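Local coordinates for stress response kinase A (Escherichia coli, PDB 1ZYL), which phosphorylates proteins, itself included, on serine and threonine with ATP and magnesium, and probably suppresses the effects of stress linked to reactive oxygen species, at residues 123-128 with 211-216; 112-117 with 207-212. One frame throughout, in Å; residues are numbered along the deposited sequence.

Contacts 1 and 2 use successive parts of one small antiparallel sheet, and their centres lie about 8 Å apart. In contact 1 the strand 213-215 meets helix 119-136; three of its five touching residues are buried and no hydrogen bond crosses it. Contact 2 joins the edge strand 112-113 to the central strand 207-209 with backbone hydrogen bonds and is only partly buried, greasy where Phe114 and Ile207 meet and charged at the exposed arginines. The two share Asp211 and Gly212 of the connecting turn. They also touch directly: Val125 CG2 packs 3.2 Å from Phe114 CE2, and Met214 N probably hydrogen-bonds Leu208 O.

Contact 1: 123-128 with 211-216; sequences EAVGRY and DGPMFV
Pro213 is the bump of this contact, and the hollow that receives it is made by Ala124, Val125 and Tyr128 on one side of the helix. Their contacts overlap round the pyrrolidine ring: valine at CB and CG, alanine at CG and CD, tyrosine at CD. Ala124 CB lies 3.7 Å from Pro213 CG. Val125 CG2 sits against the CB-CG edge, 3.4 Å from Pro213 CB. The Tyr128 ring presents its edge to the proline, with CD1 3.8 Å from Pro213 CD, and the two side chains cross at about a right angle. The other branch of Val125, CG1, is anti to the backbone N (chi1 160°) and extends to the rim of the Phe215 ring, 3.8 Å from Phe215 CZ. The phenylalanine enters edge first: its CE1 meets Tyr128 CB at 3.9 Å, so the ring tip sits between the valine and the root of the tyrosine. The two branches of Val125 thus serve separate partners two residues apart on the strand, while Met214 between them points away from the helix. Within the helix, Arg127 NH1 lies above one face of the Tyr128 ring, offset toward its rim. The axis of strand 213-215 passes 8.8 Å from that of the 123-128 helical segment, at a signed crossing angle of -47°. The side chain of Phe215 is about 7 Å from that of Asn206, an inferred magnesium ligand, which places this packing of a helix on a β-hairpin next to the inferred metal-binding region of a protein-kinase-like (APH-type) fold.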
loop_
_atom_site.group_PDB
_atom_site.type_symbol
_atom_site.label_atom_id
_atom_site.label_comp_id
_atom_site.label_asym_id
_atom_site.label_seq_id
_atom_site.Cartn_x
_atom_site.Cartn_y
_atom_site.Cartn_z
ATOM N N GLU A 123 -12.789 4.278 15.228
ATOM C CA GLU A 123 -13.368 3.051 15.758
ATOM C C GLU A 123 -14.072 2.247 14.683
ATOM O O GLU A 123 -13.908 1.031 14.616
ATOM C CB GLU A 123 -14.356 3.358 16.883
ATOM C CG GLU A 123 -13.706 3.801 18.176
ATOM C CD GLU A 123 -14.687 3.835 19.333
ATOM O OE1 GLU A 123 -15.707 4.550 19.223
ATOM O OE2 GLU A 123 -14.437 3.148 20.349
ATOM N N ALA A 124 -14.863 2.924 13.851
ATOM C CA ALA A 124 -15.585 2.260 12.766
ATOM C C ALA A 124 -14.588 1.605 11.819
ATOM O O ALA A 124 -14.824 0.502 11.328
ATOM C CB ALA A 124 -16.439 3.263 12.005
ATOM N N VAL A 125 -13.477 2.293 11.562
ATOM C CA VAL A 125 -12.434 1.770 10.681
ATOM C C VAL A 125 -11.710 0.621 11.368
ATOM O O VAL A 125 -11.458 -0.407 10.764
ATOM C CB VAL A 125 -11.411 2.887 10.278
ATOM C CG1 VAL A 125 -10.115 2.278 9.789
ATOM C CG2 VAL A 125 -11.992 3.744 9.173
ATOM N N GLY A 126 -11.385 0.796 12.641
ATOM C CA GLY A 126 -10.697 -0.253 13.369
ATOM C C GLY A 126 -11.554 -1.499 13.468
ATOM O O GLY A 126 -11.050 -2.626 13.421
ATOM N N ARG A 127 -12.858 -1.290 13.602
ATOM C CA ARG A 127 -13.806 -2.387 13.709
ATOM C C ARG A 127 -13.920 -3.175 12.395
ATOM O O ARG A 127 -13.869 -4.401 12.406
ATOM C CB ARG A 127 -15.170 -1.845 14.133
ATOM C CG ARG A 127 -16.232 -2.901 14.280
ATOM C CD ARG A 127 -17.548 -2.281 14.703
ATOM N NE ARG A 127 -18.678 -2.955 14.071
ATOM C CZ ARG A 127 -18.953 -2.893 12.769
ATOM N NH1 ARG A 127 -18.174 -2.179 11.958
ATOM N NH2 ARG A 127 -19.999 -3.551 12.278
ATOM N N TYR A 128 -14.068 -2.479 11.271
ATOM C CA TYR A 128 -14.165 -3.143 9.976
ATOM C C TYR A 128 -12.844 -3.807 9.641
ATOM O O TYR A 128 -12.805 -4.836 8.969
ATOM C CB TYR A 128 -14.533 -2.140 8.883
ATOM C CG TYR A 128 -16.024 -1.970 8.698
ATOM C CD1 TYR A 128 -16.570 -0.734 8.345
ATOM C CD2 TYR A 128 -16.891 -3.054 8.855
ATOM C CE1 TYR A 128 -17.944 -0.583 8.155
ATOM C CE2 TYR A 128 -18.261 -2.914 8.665
ATOM C CZ TYR A 128 -18.782 -1.678 8.314
ATOM O OH TYR A 128 -20.137 -1.546 8.109
ATOM N N ASP A 211 -20.855 7.877 5.390
ATOM C CA ASP A 211 -21.571 7.237 6.488
ATOM C C ASP A 211 -21.116 5.782 6.604
ATOM O O ASP A 211 -21.862 4.830 6.345
ATOM C CB ASP A 211 -23.080 7.365 6.294
ATOM C CG ASP A 211 -23.589 8.743 6.683
ATOM O OD1 ASP A 211 -23.528 9.080 7.884
ATOM O OD2 ASP A 211 -24.035 9.495 5.793
ATOM N N GLY A 212 -19.850 5.656 6.999
ATOM C CA GLY A 212 -19.199 4.371 7.159
ATOM C C GLY A 212 -17.868 4.402 6.428
ATOM O O GLY A 212 -17.710 5.156 5.466
ATOM N N PRO A 213 -16.874 3.627 6.880
ATOM C CA PRO A 213 -15.590 3.645 6.177
ATOM C C PRO A 213 -15.710 2.766 4.953
ATOM O O PRO A 213 -16.547 1.868 4.906
ATOM C CB PRO A 213 -14.620 3.044 7.192
ATOM C CG PRO A 213 -15.269 3.310 8.503
ATOM C CD PRO A 213 -16.721 3.023 8.211
ATOM N N MET A 214 -14.878 3.035 3.960
ATOM C CA MET A 214 -14.866 2.240 2.744
ATOM C C MET A 214 -13.421 2.158 2.312
ATOM O O MET A 214 -12.825 3.172 1.956
ATOM C CB MET A 214 -15.684 2.906 1.642
ATOM C CG MET A 214 -17.145 3.071 1.973
ATOM S SD MET A 214 -17.982 3.907 0.638
ATOM C CE MET A 214 -17.206 5.527 0.725
ATOM N N PHE A 215 -12.852 0.960 2.359
ATOM C CA PHE A 215 -11.468 0.791 1.965
ATOM C C PHE A 215 -11.339 0.648 0.460
ATOM O O PHE A 215 -12.100 -0.080 -0.184
ATOM C CB PHE A 215 -10.863 -0.412 2.687
ATOM C CG PHE A 215 -10.969 -0.311 4.168
ATOM C CD1 PHE A 215 -12.124 -0.719 4.821
ATOM C CD2 PHE A 215 -9.964 0.302 4.903
ATOM C CE1 PHE A 215 -12.279 -0.507 6.183
ATOM C CE2 PHE A 215 -10.110 0.520 6.266
ATOM C CZ PHE A 215 -11.267 0.116 6.905
ATOM N N VAL A 216 -10.381 1.367 -0.104
ATOM C CA VAL A 216 -10.163 1.308 -1.534
ATOM C C VAL A 216 -8.720 0.965 -1.831
ATOM O O VAL A 216 -7.819 1.276 -1.043
ATOM C CB VAL A 216 -10.498 2.658 -2.221
ATOM C CG1 VAL A 216 -11.979 2.925 -2.132
ATOM C CG2 VAL A 216 -9.728 3.792 -1.565
#

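Contact 2: 112-117 with 207-212; sequences RQFEAD and ILWRDG
Two backbone hydrogen bonds between Arg112 and Trp209 define the pairing, an antiparallel hydrogen-bonded pair. Arg112 N donates to Trp209 O at 3.0 Å with a bent N-H...O angle of 140°, whereas the return bond from Trp209 N to Arg112 O is nearly straight at 168°. In both, the donor stands above the carbonyl plane. Gln113 and Leu208 follow as a non-hydrogen-bonded pair, and Leu208 CD2 reaches back to 3.4 Å from Arg112 O.

Apolar contact is concentrated at Phe114, just past the strand. With CG anti to the backbone N (chi1 164°), its ring meets both branches of Ile207: Ile207 CG2 is 3.3 Å from Phe114 CG, and Ile207 CD1 is 3.5 Å from Phe114 CD2. Trp209 CE3 approaches the edge of the same phenylalanine ring. In this protein-kinase-like fold, strand 207-209 follows directly after Asn206, an inferred magnesium ligand, and pairs on its other side with strand 213-215, so edge strand 112-113 completes a three-stranded sheet beside the inferred metal site.

Charged groups occupy the exposed end. The Arg112 chain, bent at chi2 and chi3, folds its guanidinium back over Trp209 O and Arg210 CA, with NH1 3.2 Å from Arg210 CG. Arg112 NH2 and Asp211 OD2 stay 4.0 Å apart, beyond salt-bridge range, though their opposite charges probably attract. Arg210 turns its own guanidinium to another partner, NH1 hydrogen-bonding Val109 O.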
loop_
_atom_site.group_PDB
_atom_site.type_symbol
_atom_site.label_atom_id
_atom_site.label_comp_id
_atom_site.label_asym_id
_atom_site.label_seq_id
_atom_site.Cartn_x
_atom_site.Cartn_y
_atom_site.Cartn_z
ATOM N N ARG A 112 -16.809 11.013 0.861
ATOM C CA ARG A 112 -15.909 12.068 1.315
ATOM C C ARG A 112 -14.558 11.571 1.811
ATOM O O ARG A 112 -14.254 10.378 1.778
ATOM C CB ARG A 112 -16.566 12.899 2.428
ATOM C CG ARG A 112 -17.606 13.910 1.954
ATOM C CD ARG A 112 -18.882 13.241 1.461
ATOM N NE ARG A 112 -19.604 12.572 2.539
ATOM C CZ ARG A 112 -20.726 11.881 2.374
ATOM N NH1 ARG A 112 -21.264 11.762 1.167
ATOM N NH2 ARG A 112 -21.310 11.306 3.418
ATOM N N GLN A 113 -13.756 12.519 2.286
ATOM C CA GLN A 113 -12.422 12.244 2.801
ATOM C C GLN A 113 -12.473 11.785 4.255
ATOM O O GLN A 113 -12.995 12.484 5.119
ATOM C CB GLN A 113 -11.560 13.507 2.681
ATOM C CG GLN A 113 -11.308 13.955 1.240
ATOM C CD GLN A 113 -11.778 15.380 0.951
ATOM O OE1 GLN A 113 -12.983 15.676 0.962
ATOM N NE2 GLN A 113 -10.823 16.269 0.686
ATOM N N PHE A 114 -11.929 10.600 4.515
ATOM C CA PHE A 114 -11.907 10.045 5.863
ATOM C C PHE A 114 -11.072 10.913 6.792
ATOM O O PHE A 114 -9.945 11.284 6.460
ATOM C CB PHE A 114 -11.365 8.607 5.839
ATOM C CG PHE A 114 -10.952 8.083 7.192
ATOM C CD1 PHE A 114 -9.663 8.306 7.677
ATOM C CD2 PHE A 114 -11.859 7.395 7.993
ATOM C CE1 PHE A 114 -9.291 7.852 8.942
ATOM C CE2 PHE A 114 -11.494 6.939 9.262
ATOM C CZ PHE A 114 -10.213 7.166 9.738
ATOM N N GLU A 115 -11.638 11.218 7.958
ATOM C CA GLU A 115 -10.984 12.054 8.958
ATOM C C GLU A 115 -10.382 11.242 10.107
ATOM O O GLU A 115 -11.092 10.808 11.013
ATOM C CB GLU A 115 -11.995 13.055 9.512
ATOM C CG GLU A 115 -12.758 13.807 8.436
ATOM C CD GLU A 115 -13.891 14.639 9.002
ATOM O OE1 GLU A 115 -14.586 15.316 8.214
ATOM O OE2 GLU A 115 -14.089 14.612 10.236
ATOM N N ALA A 116 -9.066 11.055 10.068
ATOM C CA ALA A 116 -8.364 10.296 11.099
ATOM C C ALA A 116 -8.479 10.999 12.445
ATOM O O ALA A 116 -8.185 10.423 13.495
ATOM C CB ALA A 116 -6.895 10.129 10.717
ATOM N N ASP A 117 -8.905 12.255 12.400
ATOM C CA ASP A 117 -9.071 13.048 13.603
ATOM C C ASP A 117 -10.206 12.489 14.446
ATOM O O ASP A 117 -10.014 12.118 15.603
ATOM C CB ASP A 117 -9.374 14.498 13.228
ATOM C CG ASP A 117 -8.229 15.433 13.547
ATOM O OD1 ASP A 117 -8.316 16.627 13.188
ATOM O OD2 ASP A 117 -7.245 14.977 14.163
ATOM N N ILE A 207 -8.695 5.359 2.342
ATOM C CA ILE A 207 -9.939 5.070 3.019
ATOM C C ILE A 207 -10.899 6.257 2.799
ATOM O O ILE A 207 -10.519 7.420 2.944
ATOM C CB ILE A 207 -9.671 4.749 4.532
ATOM C CG1 ILE A 207 -10.904 4.136 5.175
ATOM C CG2 ILE A 207 -9.294 5.996 5.285
ATOM C CD1 ILE A 207 -12.041 5.102 5.372
ATOM N N LEU A 208 -12.128 5.941 2.397
ATOM C CA LEU A 208 -13.160 6.942 2.133
ATOM C C LEU A 208 -14.301 6.827 3.132
ATOM O O LEU A 208 -14.485 5.784 3.761
ATOM C CB LEU A 208 -13.726 6.747 0.733
ATOM C CG LEU A 208 -12.788 7.061 -0.418
ATOM C CD1 LEU A 208 -13.308 6.398 -1.670
ATOM C CD2 LEU A 208 -12.677 8.564 -0.589
ATOM N N TRP A 209 -15.092 7.885 3.255
ATOM C CA TRP A 209 -16.193 7.859 4.201
ATOM C C TRP A 209 -17.490 8.489 3.713
ATOM O O TRP A 209 -17.564 9.687 3.442
ATOM C CB TRP A 209 -15.753 8.523 5.512
ATOM C CG TRP A 209 -16.810 8.571 6.570
ATOM C CD1 TRP A 209 -17.904 9.383 6.600
ATOM C CD2 TRP A 209 -16.884 7.756 7.743
ATOM N NE1 TRP A 209 -18.657 9.125 7.715
ATOM C CE2 TRP A 209 -18.055 8.130 8.436
ATOM C CE3 TRP A 209 -16.074 6.744 8.277
ATOM C CZ2 TRP A 209 -18.439 7.530 9.637
ATOM C CZ3 TRP A 209 -16.453 6.148 9.470
ATOM C CH2 TRP A 209 -17.628 6.543 10.137
ATOM N N ARG A 210 -18.510 7.649 3.595
ATOM C CA ARG A 210 -19.846 8.069 3.200
ATOM C C ARG A 210 -20.680 7.286 4.208
ATOM O O ARG A 210 -21.127 6.170 3.930
ATOM C CB ARG A 210 -20.176 7.617 1.779
ATOM C CG ARG A 210 -21.133 8.559 1.050
ATOM C CD ARG A 210 -22.047 7.843 0.049
ATOM N NE ARG A 210 -21.337 6.968 -0.884
ATOM C CZ ARG A 210 -20.937 5.730 -0.604
ATOM N NH1 ARG A 210 -20.299 5.015 -1.521
ATOM N NH2 ARG A 210 -21.177 5.200 0.589
ATOM N N ASP A 211 -20.855 7.877 5.390
ATOM C CA ASP A 211 -21.571 7.237 6.488
ATOM C C ASP A 211 -21.116 5.782 6.604
ATOM O O ASP A 211 -21.862 4.830 6.345
ATOM C CB ASP A 211 -23.080 7.365 6.294
ATOM C CG ASP A 211 -23.589 8.743 6.683
ATOM O OD1 ASP A 211 -23.528 9.080 7.884
ATOM O OD2 ASP A 211 -24.035 9.495 5.793
ATOM N N GLY A 212 -19.850 5.656 6.999
ATOM C CA GLY A 212 -19.199 4.371 7.159
ATOM C C GLY A 212 -17.868 4.402 6.428
ATOM O O GLY A 212 -17.710 5.156 5.466
#